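Side-chain contacts in indole-3-pyruvate decarboxylase (Azospirillum brasilense, PDB 2NXW), which catalyses the decarboxylation of indole-3-pyruvate to indole-3-acetaldehyde, a step of auxin biosynthesis, using thiamine diphosphate and a metal ion: residues 496-501 and 510-515; 455-460 and 504-509; 213-218 and 316-321; 286-291 and 309-314; 81-86 and 232-237. One frame throughout, in Å; residues are numbered along the deposited sequence.

Contact 1 of 5, residues 496-501 and 510-515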
# COMPACT_ATOMS: atom_id res chain seq x y z
N ASP A 496 -28.46 31.80 -8.30
CA ASP A 496 -28.26 33.16 -7.83
C ASP A 496 -28.39 33.15 -6.31
O ASP A 496 -29.41 32.73 -5.78
CB ASP A 496 -29.33 34.08 -8.44
CG ASP A 496 -29.31 35.49 -7.87
OD1 ASP A 496 -28.22 36.10 -7.83
OD2 ASP A 496 -30.39 35.99 -7.47
N TRP A 497 -27.32 33.54 -5.61
CA TRP A 497 -27.34 33.65 -4.15
C TRP A 497 -27.12 35.15 -3.93
O TRP A 497 -26.20 35.73 -4.53
CB TRP A 497 -26.18 32.87 -3.51
CG TRP A 497 -26.27 31.38 -3.63
CD1 TRP A 497 -26.38 30.64 -4.79
CD2 TRP A 497 -26.13 30.43 -2.56
NE1 TRP A 497 -26.31 29.29 -4.50
CE2 TRP A 497 -26.15 29.13 -3.14
CE3 TRP A 497 -25.98 30.54 -1.17
CZ2 TRP A 497 -26.03 27.97 -2.38
CZ3 TRP A 497 -25.85 29.38 -0.41
CH2 TRP A 497 -25.88 28.11 -1.02
N ARG A 498 -27.95 35.78 -3.11
CA ARG A 498 -27.83 37.21 -2.85
C ARG A 498 -26.95 37.39 -1.62
O ARG A 498 -27.43 37.63 -0.51
CB ARG A 498 -29.20 37.84 -2.61
CG ARG A 498 -30.00 38.13 -3.88
CD ARG A 498 -30.43 36.89 -4.61
NE ARG A 498 -31.35 36.08 -3.80
CZ ARG A 498 -32.14 35.14 -4.29
NH1 ARG A 498 -32.93 34.46 -3.47
NH2 ARG A 498 -32.16 34.89 -5.60
N PHE A 499 -25.65 37.26 -1.82
CA PHE A 499 -24.70 37.33 -0.72
C PHE A 499 -24.68 38.66 0.02
O PHE A 499 -24.65 38.69 1.26
CB PHE A 499 -23.30 36.98 -1.24
CG PHE A 499 -23.18 35.58 -1.80
CD1 PHE A 499 -23.22 34.46 -0.97
CD2 PHE A 499 -22.97 35.38 -3.17
CE1 PHE A 499 -23.04 33.16 -1.48
CE2 PHE A 499 -22.79 34.09 -3.69
CZ PHE A 499 -22.82 32.99 -2.85
N ALA A 500 -24.71 39.77 -0.73
CA ALA A 500 -24.70 41.08 -0.08
C ALA A 500 -25.90 41.21 0.84
O ALA A 500 -25.77 41.77 1.94
CB ALA A 500 -24.71 42.20 -1.13
N ASP A 501 -27.05 40.69 0.42
CA ASP A 501 -28.27 40.74 1.23
C ASP A 501 -28.18 39.91 2.50
O ASP A 501 -28.98 40.07 3.43
CB ASP A 501 -29.48 40.23 0.45
CG ASP A 501 -29.96 41.19 -0.63
OD1 ASP A 501 -29.53 42.36 -0.66
OD2 ASP A 501 -30.80 40.74 -1.45
N GLY A 510 -23.03 44.76 3.38
CA GLY A 510 -22.89 44.19 2.06
C GLY A 510 -23.55 45.03 1.00
O GLY A 510 -24.53 45.72 1.25
N VAL A 511 -22.97 44.99 -0.19
CA VAL A 511 -23.52 45.70 -1.33
C VAL A 511 -23.28 44.89 -2.60
O VAL A 511 -22.19 44.37 -2.82
CB VAL A 511 -22.92 47.13 -1.47
CG1 VAL A 511 -21.44 47.08 -1.69
CG2 VAL A 511 -23.61 47.87 -2.62
N ARG A 512 -24.33 44.76 -3.41
CA ARG A 512 -24.21 44.05 -4.68
C ARG A 512 -23.99 45.11 -5.75
O ARG A 512 -24.75 46.09 -5.84
CB ARG A 512 -25.49 43.26 -4.99
CG ARG A 512 -25.54 42.70 -6.41
CD ARG A 512 -26.75 41.81 -6.64
NE ARG A 512 -26.55 40.48 -6.08
CZ ARG A 512 -27.21 39.39 -6.46
NH1 ARG A 512 -28.14 39.48 -7.41
NH2 ARG A 512 -26.88 38.21 -5.97
N VAL A 513 -22.96 44.94 -6.56
CA VAL A 513 -22.65 45.90 -7.61
C VAL A 513 -22.64 45.19 -8.97
O VAL A 513 -22.17 44.06 -9.08
CB VAL A 513 -21.28 46.62 -7.36
CG1 VAL A 513 -21.36 47.46 -6.09
CG2 VAL A 513 -20.14 45.61 -7.24
N ARG A 514 -23.19 45.87 -9.97
CA ARG A 514 -23.26 45.32 -11.33
C ARG A 514 -22.49 46.11 -12.38
O ARG A 514 -22.10 45.56 -13.41
CB ARG A 514 -24.72 45.22 -11.78
CG ARG A 514 -25.51 44.15 -11.05
CD ARG A 514 -26.91 43.97 -11.66
NE ARG A 514 -27.62 42.87 -11.03
CZ ARG A 514 -27.40 41.58 -11.31
NH1 ARG A 514 -26.48 41.25 -12.22
NH2 ARG A 514 -28.08 40.64 -10.68
N THR A 515 -22.28 47.41 -12.14
CA THR A 515 -21.54 48.22 -13.10
C THR A 515 -20.19 48.66 -12.57
O THR A 515 -19.93 48.62 -11.36
CB THR A 515 -22.31 49.49 -13.50
OG1 THR A 515 -22.40 50.35 -12.36
CG2 THR A 515 -23.70 49.14 -13.97
O HOH W 1 -31.23 38.29 -7.90
O HOH W 2 -28.99 37.93 -10.59
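A500 and R512 mark the tight part of this contact, where the start of helix 499-502 meets strand 509-513. The methyl CB of A500 presses on the strand backbone, 3.4 Å from V511 C, with CB of R512 beside it. R512 then runs out extended (chi1 170°) and bends at chi3, which swings its guanidinium back to the other segment. CG of R498 lies over one face of that group. NH2 of R512 bonds D496 OD1 on the syn side at 3.1 Å (151°), although carboxylate and guanidinium are turned 61° apart; E537 of strand 534-539 takes the same NH2 in a second salt bridge. R498 NH2 makes a salt bridge to D496 OD2, 2.8 Å long, from above the carboxylate plane. The solvent side is looser. Water 1 donates to D496 OD2 and is bonded only weakly by R512 NH1, while water 2, firmly bonded to R514 NH2, reaches D496 OD1 only weakly. An asparagine in place of D496 would probably cost R498 its carboxylate mate within the segment and leave R512 to lean on E537 alone. With two arginines upon it, the D496 carboxylate is likely to be stabilised in its ionised form.

Contact 2 of 5, residues 455-460 and 504-509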
# COMPACT_ATOMS: atom_id res chain seq x y z
N THR A 455 -17.21 28.56 2.87
CA THR A 455 -16.70 29.11 4.12
C THR A 455 -16.83 30.61 4.30
O THR A 455 -16.31 31.15 5.27
CB THR A 455 -15.21 28.78 4.26
OG1 THR A 455 -14.50 29.42 3.20
CG2 THR A 455 -14.98 27.26 4.21
N GLY A 456 -17.51 31.31 3.39
CA GLY A 456 -17.65 32.75 3.54
C GLY A 456 -18.44 33.16 4.77
O GLY A 456 -18.28 34.26 5.30
N TRP A 457 -19.30 32.25 5.23
CA TRP A 457 -20.17 32.47 6.39
C TRP A 457 -19.39 32.73 7.67
O TRP A 457 -19.95 33.23 8.66
CB TRP A 457 -21.08 31.24 6.55
CG TRP A 457 -21.60 30.77 5.22
CD1 TRP A 457 -21.25 29.63 4.56
CD2 TRP A 457 -22.49 31.49 4.35
NE1 TRP A 457 -21.86 29.60 3.33
CE2 TRP A 457 -22.62 30.72 3.17
CE3 TRP A 457 -23.17 32.71 4.45
CZ2 TRP A 457 -23.42 31.13 2.09
CZ3 TRP A 457 -23.96 33.13 3.38
CH2 TRP A 457 -24.07 32.33 2.21
N GLU A 458 -18.11 32.39 7.66
CA GLU A 458 -17.29 32.62 8.84
C GLU A 458 -17.21 34.11 9.18
O GLU A 458 -16.85 34.48 10.30
CB GLU A 458 -15.90 32.03 8.64
CG GLU A 458 -15.89 30.51 8.56
CD GLU A 458 -16.21 29.82 9.88
OE1 GLU A 458 -16.12 30.46 10.95
OE2 GLU A 458 -16.54 28.62 9.84
N LEU A 459 -17.59 34.97 8.23
CA LEU A 459 -17.58 36.41 8.47
C LEU A 459 -18.51 36.78 9.62
O LEU A 459 -18.37 37.86 10.21
CB LEU A 459 -17.97 37.16 7.20
CG LEU A 459 -16.91 37.20 6.09
CD1 LEU A 459 -17.57 37.74 4.82
CD2 LEU A 459 -15.73 38.09 6.51
N GLY A 460 -19.46 35.90 9.94
CA GLY A 460 -20.37 36.18 11.05
C GLY A 460 -19.64 36.27 12.39
O GLY A 460 -20.23 36.69 13.40
N ALA A 504 -25.88 41.55 6.46
CA ALA A 504 -26.38 42.16 7.68
C ALA A 504 -26.67 41.14 8.78
O ALA A 504 -26.43 41.41 9.96
CB ALA A 504 -27.64 42.99 7.39
N GLY A 505 -27.16 39.97 8.39
CA GLY A 505 -27.47 38.94 9.36
C GLY A 505 -26.23 38.41 10.06
O GLY A 505 -26.32 37.81 11.14
N MET A 506 -25.07 38.66 9.45
CA MET A 506 -23.77 38.25 9.98
C MET A 506 -23.02 39.40 10.62
O MET A 506 -21.86 39.26 11.00
CB MET A 506 -22.90 37.66 8.87
CG MET A 506 -23.37 36.34 8.34
SD MET A 506 -22.18 35.66 7.19
CE MET A 506 -22.55 36.56 5.68
N GLY A 507 -23.67 40.56 10.72
CA GLY A 507 -23.02 41.70 11.35
C GLY A 507 -22.11 42.55 10.48
O GLY A 507 -21.26 43.26 11.01
N GLY A 508 -22.28 42.49 9.17
CA GLY A 508 -21.44 43.29 8.29
C GLY A 508 -22.25 44.08 7.29
O GLY A 508 -23.48 44.00 7.25
N ASP A 509 -21.55 44.85 6.46
CA ASP A 509 -22.20 45.68 5.44
C ASP A 509 -21.95 45.10 4.06
O ASP A 509 -20.81 44.98 3.62
CB ASP A 509 -21.65 47.10 5.47
CG ASP A 509 -21.85 47.76 6.81
OD1 ASP A 509 -22.86 47.46 7.49
OD2 ASP A 509 -20.99 48.59 7.18
O HOH W 3 -19.48 39.89 12.30
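M506 is aimed by its torsions: CG stands anti to the carbonyl carbon (chi1 -69°), the next bond is extended, and a turn at the thioether (chi3 -80°) lays the methyl CE toward the indole of W457. CE comes to 4.1 Å from W457 CE3, approaching the ring obliquely. The sulfur lodges against the carbonyl of W457, with M506 SD 3.6 Å from W457 O, an oxygen that already accepts the backbone N-H of G460. Further back along the chain, M506 CB packs 3.7 Å from G460 CA. Here the two backbones come nearest; a CB on G460 would come close to M506 CG, and the glycine lets them approach. The same CA of G460 donates a nearly linear C-H...O contact to M506 O, 3.4 Å long with 167° at the hydrogen. No direct conventional hydrogen bond crosses between the segments. Instead, water 3 bridges them, donating to M506 O at 2.8 Å and to L459 O at 3.1 Å, which satisfies two carbonyls in an otherwise apolar, buried place.

The indole is held by its NE1, bonded to Q453 O in helix 449-455, and by F452, which meets it edge-to-face. F533 backs both L459 and M506, while helix 427-437 touches L459 through V428. On the dimer side, W457 stacks on W457 of the second subunit, and M502 of that subunit packs on both W457 and M506; thus the turn after helix 449-455 and the loop between helix 499-502 and strand 509-513 meet right beside the subunit interface.

Contact 3 of 5, residues 213-218 and 316-321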
# COMPACT_ATOMS: atom_id res chain seq x y z
N ASP A 213 30.53 24.28 -2.39
CA ASP A 213 31.51 24.37 -3.46
C ASP A 213 30.93 23.89 -4.78
O ASP A 213 31.13 24.52 -5.82
CB ASP A 213 32.76 23.53 -3.15
CG ASP A 213 33.62 24.14 -2.06
OD1 ASP A 213 33.49 25.34 -1.76
OD2 ASP A 213 34.46 23.39 -1.50
N GLU A 214 30.20 22.77 -4.74
CA GLU A 214 29.62 22.22 -5.95
C GLU A 214 28.56 23.13 -6.55
O GLU A 214 28.48 23.29 -7.76
CB GLU A 214 29.01 20.84 -5.68
CG GLU A 214 28.77 20.06 -6.96
CD GLU A 214 28.06 18.74 -6.73
OE1 GLU A 214 28.16 18.19 -5.61
OE2 GLU A 214 27.42 18.25 -7.68
N VAL A 215 27.73 23.72 -5.69
CA VAL A 215 26.70 24.63 -6.15
C VAL A 215 27.32 25.83 -6.87
O VAL A 215 26.88 26.21 -7.95
CB VAL A 215 25.83 25.13 -4.98
CG1 VAL A 215 24.96 26.30 -5.42
CG2 VAL A 215 24.95 24.00 -4.46
N LEU A 216 28.35 26.42 -6.27
CA LEU A 216 28.97 27.58 -6.89
C LEU A 216 29.63 27.21 -8.21
O LEU A 216 29.58 27.98 -9.18
CB LEU A 216 29.99 28.23 -5.94
CG LEU A 216 29.38 28.93 -4.72
CD1 LEU A 216 30.48 29.59 -3.90
CD2 LEU A 216 28.37 29.98 -5.19
N ALA A 217 30.24 26.03 -8.27
CA ALA A 217 30.88 25.59 -9.51
C ALA A 217 29.83 25.43 -10.60
O ALA A 217 30.05 25.81 -11.74
CB ALA A 217 31.61 24.28 -9.28
N ALA A 218 28.69 24.85 -10.23
CA ALA A 218 27.60 24.65 -11.19
C ALA A 218 27.05 25.99 -11.69
O ALA A 218 26.75 26.14 -12.88
CB ALA A 218 26.50 23.82 -10.56
N LYS A 316 19.87 19.66 -14.52
CA LYS A 316 20.65 20.89 -14.34
C LYS A 316 20.06 21.75 -13.22
O LYS A 316 20.32 22.95 -13.16
CB LYS A 316 20.66 21.69 -15.65
CG LYS A 316 21.22 20.91 -16.85
CD LYS A 316 22.66 20.51 -16.62
N THR A 317 19.28 21.13 -12.35
CA THR A 317 18.66 21.84 -11.24
C THR A 317 19.32 21.54 -9.91
O THR A 317 19.76 20.42 -9.64
CB THR A 317 17.16 21.47 -11.15
OG1 THR A 317 16.48 21.92 -12.33
CG2 THR A 317 16.51 22.10 -9.91
N ILE A 318 19.42 22.57 -9.07
CA ILE A 318 19.97 22.45 -7.73
C ILE A 318 18.76 22.70 -6.84
O ILE A 318 18.28 23.83 -6.76
CB ILE A 318 21.04 23.51 -7.45
CG1 ILE A 318 22.18 23.36 -8.46
CG2 ILE A 318 21.55 23.37 -6.03
CD1 ILE A 318 23.19 24.48 -8.42
N HIS A 319 18.28 21.66 -6.18
CA HIS A 319 17.09 21.76 -5.35
C HIS A 319 17.42 21.71 -3.86
O HIS A 319 17.75 20.65 -3.32
CB HIS A 319 16.14 20.63 -5.74
CG HIS A 319 14.82 20.62 -5.02
ND1 HIS A 319 14.14 21.78 -4.69
CD2 HIS A 319 14.03 19.59 -4.64
CE1 HIS A 319 12.98 21.45 -4.15
NE2 HIS A 319 12.89 20.14 -4.11
N ALA A 320 17.35 22.86 -3.19
CA ALA A 320 17.61 22.94 -1.76
C ALA A 320 16.24 23.02 -1.10
O ALA A 320 15.52 24.00 -1.28
CB ALA A 320 18.44 24.19 -1.44
N PHE A 321 15.89 21.99 -0.34
CA PHE A 321 14.56 21.92 0.27
C PHE A 321 14.51 20.81 1.31
O PHE A 321 15.24 19.84 1.20
CB PHE A 321 13.55 21.62 -0.85
CG PHE A 321 12.12 21.65 -0.42
CD1 PHE A 321 11.49 22.85 -0.10
CD2 PHE A 321 11.37 20.47 -0.41
CE1 PHE A 321 10.14 22.88 0.23
CE2 PHE A 321 10.01 20.49 -0.08
CZ PHE A 321 9.40 21.70 0.24
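This is an apolar helix-on-sheet contact, and a small one: V215 and A218 of helix 205-221 rest on I318 of strand 317-321, an interior strand of the mixed sheet in the central domain. At its closest the backbone spacing is 7.2 Å, between V215 CA and I318 CA, and side chains fill the interval. I318 points toward the helix and meets it with two branches. Its CG2 faces V215 CG2 at 3.8 Å, while the longer arm, extended at chi2 (172°), carries CD1 to V215 CG1 at 3.9 Å and to A218 CB at 4.0 Å. The isoleucine end is thereby set between two residues about one helical turn apart. V215 can offer both methyls because its chi1 of 168° places CG1 anti to the backbone N and CG2 anti to the carbonyl carbon, which spreads the fork over the isoleucine. No hydrogen bond joins the two segments.

F294 of strand 292-296 and L327 of strand 324-327 each touch both V215 and I318, so the valine sits over three adjacent strands. Two residues along, A320 packs on L337 and L340 of helix 337-346, and that helix in turn meets L216 through L344. The helix 205-221 is also tied by polar contacts, E214 to Y332 on the edge strand 330-333 and D213 to R347. Branched aliphatic side chains interleaved between a helix and a largely parallel sheet are the usual hydrophobic layer of an alpha/beta, Rossmann-like domain, the fold of the central domain in thiamine diphosphate enzymes of this family.

Contact 4 of 5, residues 286-291 and 309-314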
# COMPACT_ATOMS: atom_id res chain seq x y z
N LEU A 286 13.00 31.89 -19.32
CA LEU A 286 14.25 31.99 -18.56
C LEU A 286 14.41 30.82 -17.60
O LEU A 286 15.47 30.20 -17.51
CB LEU A 286 14.27 33.30 -17.77
CG LEU A 286 15.50 33.51 -16.88
CD1 LEU A 286 16.74 33.64 -17.75
CD2 LEU A 286 15.32 34.77 -16.04
N VAL A 287 13.34 30.52 -16.86
CA VAL A 287 13.36 29.42 -15.90
C VAL A 287 13.43 28.04 -16.54
O VAL A 287 14.27 27.20 -16.18
CB VAL A 287 12.10 29.49 -14.99
CG1 VAL A 287 12.01 28.24 -14.12
CG2 VAL A 287 12.17 30.72 -14.10
N GLU A 288 12.55 27.79 -17.50
CA GLU A 288 12.51 26.49 -18.14
C GLU A 288 13.68 26.15 -19.05
O GLU A 288 13.93 24.98 -19.32
CB GLU A 288 11.16 26.34 -18.86
CG GLU A 288 10.00 26.48 -17.88
CD GLU A 288 8.64 26.34 -18.52
OE1 GLU A 288 8.58 26.18 -19.76
OE2 GLU A 288 7.63 26.38 -17.78
N GLU A 289 14.40 27.17 -19.52
CA GLU A 289 15.56 26.92 -20.38
C GLU A 289 16.88 27.00 -19.62
O GLU A 289 17.95 26.81 -20.19
CB GLU A 289 15.59 27.92 -21.54
CG GLU A 289 14.33 27.90 -22.39
CD GLU A 289 14.51 28.68 -23.68
OE1 GLU A 289 15.20 29.72 -23.67
OE2 GLU A 289 13.94 28.25 -24.71
N SER A 290 16.80 27.28 -18.32
CA SER A 290 18.02 27.40 -17.52
C SER A 290 18.81 26.09 -17.41
O SER A 290 18.24 25.02 -17.22
CB SER A 290 17.68 27.89 -16.11
OG SER A 290 18.86 27.95 -15.31
N ASP A 291 20.14 26.19 -17.54
CA ASP A 291 21.01 25.03 -17.43
C ASP A 291 21.74 25.06 -16.08
O ASP A 291 22.76 24.38 -15.88
CB ASP A 291 21.99 24.98 -18.61
CG ASP A 291 22.92 26.19 -18.65
OD1 ASP A 291 22.54 27.28 -18.17
OD2 ASP A 291 24.04 26.05 -19.20
N GLN A 309 8.49 19.53 -11.89
CA GLN A 309 9.61 18.72 -12.33
C GLN A 309 9.48 18.39 -13.82
O GLN A 309 10.47 18.07 -14.47
CB GLN A 309 9.68 17.43 -11.51
N ARG A 310 8.26 18.49 -14.34
CA ARG A 310 7.99 18.21 -15.75
C ARG A 310 8.22 19.41 -16.68
O ARG A 310 8.18 19.26 -17.91
CB ARG A 310 6.54 17.73 -15.92
CG ARG A 310 6.22 16.42 -15.23
CD ARG A 310 4.72 16.18 -15.18
NE ARG A 310 4.37 14.87 -14.64
CZ ARG A 310 4.42 13.73 -15.33
NH1 ARG A 310 4.82 13.74 -16.60
NH2 ARG A 310 4.08 12.58 -14.76
N LYS A 311 8.45 20.58 -16.11
CA LYS A 311 8.66 21.79 -16.91
C LYS A 311 10.12 22.26 -16.93
O LYS A 311 10.52 23.01 -17.82
CB LYS A 311 7.77 22.93 -16.41
CG LYS A 311 6.28 22.70 -16.60
CD LYS A 311 5.89 22.61 -18.07
CE LYS A 311 4.38 22.61 -18.24
NZ LYS A 311 3.71 21.59 -17.38
N ILE A 312 10.90 21.84 -15.94
CA ILE A 312 12.30 22.23 -15.85
C ILE A 312 13.21 21.03 -16.07
O ILE A 312 12.75 19.89 -16.11
CB ILE A 312 12.63 22.83 -14.46
CG1 ILE A 312 12.42 21.77 -13.38
CG2 ILE A 312 11.77 24.06 -14.22
CD1 ILE A 312 12.83 22.21 -11.99
N ASP A 313 14.50 21.27 -16.22
CA ASP A 313 15.45 20.18 -16.41
C ASP A 313 16.11 19.85 -15.08
O ASP A 313 17.08 20.50 -14.68
CB ASP A 313 16.50 20.56 -17.45
CG ASP A 313 17.48 19.43 -17.74
OD1 ASP A 313 17.16 18.25 -17.44
OD2 ASP A 313 18.57 19.72 -18.27
N LEU A 314 15.58 18.84 -14.39
CA LEU A 314 16.11 18.44 -13.09
C LEU A 314 17.59 18.08 -13.14
O LEU A 314 18.28 18.18 -12.13
CB LEU A 314 15.32 17.27 -12.51
CG LEU A 314 13.92 17.60 -12.00
CD1 LEU A 314 13.31 16.38 -11.32
CD2 LEU A 314 14.01 18.76 -11.01
O HOH W 4 15.36 24.27 -16.36
O HOH W 5 9.37 23.73 -20.54
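E288 and K311 lie side by side and point the same way, the glutamate stem flat along the base of the lysine. E288 CG rests 3.5 Å from K311 O, and E288 OE2 comes within 3.7 Å of K311 CB. K311 bends at chi2 and leads its ammonium away, leaving E288 OE2 and K311 NZ 6.2 Å apart, too far for a salt bridge. OE2 is hydrogen-bonded to the hydroxyl of Y274, and OE1 takes a bond from water 5, which also donates to K311 O at 3.0 Å. An alanine in place of E288 would probably leave the Y274 hydroxyl and water 5 without this acceptor and take away the stem along the base of K311.

V287 and I312 meet at an angle on the buried side, V287 CG1 to I312 CG2 at 4.2 Å. With chi1 at 63°, I312 keeps CG2 on the helix side; it also packs on L293 and L295 of strand 292-296. Water 4 accepts the N-H of D313 and lies 3.1 Å from both V287 O and S290 O, with more acceptors round it than it has protons. R315 of the third subunit bonds both E288 O and K311 O. The end of helix 281-288 thus packs on the loop entering strand 317-321, at the end of the sheet where the parallel strands 292-296 and 317-321 begin, as in an alpha/beta, Rossmann-like domain.

Contact 5 of 5, residues 81-86 and 232-237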
# COMPACT_ATOMS: atom_id res chain seq x y z
N TYR A 81 1.23 34.63 8.09
CA TYR A 81 1.30 36.07 8.28
C TYR A 81 2.55 36.52 9.03
O TYR A 81 3.20 37.48 8.62
CB TYR A 81 0.06 36.57 9.03
CG TYR A 81 -0.05 38.09 9.05
CD1 TYR A 81 -0.67 38.77 8.00
CD2 TYR A 81 0.51 38.83 10.08
CE1 TYR A 81 -0.72 40.18 7.98
CE2 TYR A 81 0.47 40.23 10.07
CZ TYR A 81 -0.15 40.89 9.02
OH TYR A 81 -0.18 42.27 8.99
N SER A 82 2.88 35.81 10.10
CA SER A 82 4.03 36.17 10.94
C SER A 82 5.21 35.21 10.85
O SER A 82 6.16 35.33 11.64
CB SER A 82 3.57 36.28 12.39
OG SER A 82 2.55 37.26 12.54
N SER A 83 5.18 34.28 9.90
CA SER A 83 6.23 33.27 9.72
C SER A 83 6.54 32.61 11.06
O SER A 83 7.69 32.51 11.48
CB SER A 83 7.50 33.89 9.12
OG SER A 83 7.26 34.31 7.78
N THR A 84 5.49 32.15 11.73
CA THR A 84 5.63 31.51 13.02
C THR A 84 4.72 30.29 13.10
O THR A 84 4.23 29.82 12.07
CB THR A 84 5.31 32.53 14.15
OG1 THR A 84 5.68 31.97 15.42
CG2 THR A 84 3.83 32.87 14.17
N LEU A 85 4.52 29.76 14.30
CA LEU A 85 3.64 28.61 14.47
C LEU A 85 2.19 29.04 14.53
O LEU A 85 1.87 30.06 15.15
CB LEU A 85 3.95 27.87 15.78
CG LEU A 85 5.33 27.22 15.92
CD1 LEU A 85 5.40 26.54 17.27
CD2 LEU A 85 5.56 26.20 14.80
N GLY A 86 1.32 28.26 13.88
CA GLY A 86 -0.11 28.51 13.93
C GLY A 86 -0.66 27.50 14.93
O GLY A 86 -0.06 26.45 15.14
N GLU A 232 10.69 28.35 1.43
CA GLU A 232 11.48 28.22 2.65
C GLU A 232 12.24 29.49 3.04
O GLU A 232 12.52 29.71 4.22
CB GLU A 232 12.46 27.05 2.55
CG GLU A 232 11.79 25.68 2.53
CD GLU A 232 12.80 24.55 2.66
OE1 GLU A 232 13.94 24.74 2.20
OE2 GLU A 232 12.45 23.49 3.23
N VAL A 233 12.57 30.33 2.07
CA VAL A 233 13.28 31.57 2.36
C VAL A 233 12.37 32.44 3.22
O VAL A 233 12.82 33.07 4.18
CB VAL A 233 13.66 32.31 1.07
CG1 VAL A 233 14.25 33.70 1.42
CG2 VAL A 233 14.70 31.49 0.29
N ARG A 234 11.09 32.48 2.88
CA ARG A 234 10.15 33.27 3.67
C ARG A 234 9.87 32.60 5.01
O ARG A 234 9.92 33.24 6.06
CB ARG A 234 8.82 33.45 2.93
CG ARG A 234 7.87 34.37 3.67
CD ARG A 234 6.44 34.22 3.20
NE ARG A 234 6.30 34.39 1.77
CZ ARG A 234 6.56 35.52 1.11
NH1 ARG A 234 6.98 36.59 1.77
NH2 ARG A 234 6.39 35.57 -0.20
N ARG A 235 9.58 31.30 4.99
CA ARG A 235 9.26 30.59 6.23
C ARG A 235 10.35 30.69 7.29
O ARG A 235 10.05 30.87 8.47
CB ARG A 235 8.96 29.12 5.94
CG ARG A 235 7.75 28.88 5.03
CD ARG A 235 6.42 29.33 5.64
NE ARG A 235 5.31 28.92 4.79
CZ ARG A 235 4.54 29.74 4.07
NH1 ARG A 235 4.74 31.05 4.09
NH2 ARG A 235 3.59 29.23 3.30
N TYR A 236 11.60 30.59 6.86
CA TYR A 236 12.72 30.63 7.80
C TYR A 236 13.31 32.01 8.07
O TYR A 236 14.35 32.14 8.74
CB TYR A 236 13.81 29.65 7.32
CG TYR A 236 13.32 28.21 7.26
CD1 TYR A 236 12.51 27.69 8.27
CD2 TYR A 236 13.67 27.38 6.20
CE1 TYR A 236 12.04 26.38 8.22
CE2 TYR A 236 13.20 26.04 6.14
CZ TYR A 236 12.39 25.56 7.16
OH TYR A 236 11.92 24.27 7.12
N GLY A 237 12.65 33.05 7.57
CA GLY A 237 13.13 34.41 7.80
C GLY A 237 14.52 34.69 7.25
O GLY A 237 15.32 35.37 7.89
O HOH W 6 5.45 32.92 6.10
O HOH W 7 9.69 35.72 6.93
O HOH W 8 10.86 32.49 10.60
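S83 makes the whole first shell from its side: OG lies 3.3 Å from R234 O, and CB sits 4.0 Å from R235 O. The hydroxyl is placed by chi1 of -67°, which sets OG anti to the carbonyl carbon and aims it at the end of helix 231-235.

Water fills the next shell. Water 7 lies 2.9 Å from S83 OG and donates to R234 O at 2.6 Å, running alongside the direct approach of those two atoms. Water 6 sits 2.8 Å from S83 OG and accepts from R235 NH1 at the same distance. Water 8 joins the carbonyls, donating to R235 O at 2.8 Å and, at longer range, to S83 O.

Further out, each backbone is fixed by its own helix end. S83 follows helix 68-82 with a positive phi of 49°. On the other side G237 completes a Schellman motif, its N-H bonded to R234 O, the same oxygen that takes water 7. The arginines are held from beyond: R235 by K110 O and E109 O, R234 by R260 O and M258 O, all backbone carbonyls.

Two helix ends, one in the N-terminal cofactor-binding domain and one in the central domain, therefore face each other through carbonyls, one serine hydroxyl and three waters. With hardly any apolar packing, the chemistry is that of a hydrated domain boundary, in which water supplies the clear hydrogen-bonded links between the segments.

Overall arrangement
Contacts 2 and 3 are buried, contacts 1 and 4 partly so, and contact 5 lies at the surface. Contacts 1 and 2 share the C-terminal cofactor-binding domain, touch through W497 and F499 against W457, and both reach the second subunit; charge dominates the first, methionine packing and a bridging water the second. Contacts 3 and 4 belong to the central domain, contact 4 nested in the loop that contact 3 closes, and they touch at K316 and D291: wholly aliphatic on the sheet face, mixed and watered at the helix end. Contact 5 joins two domains mostly through water and meets contact 3 where E232 packs on F321.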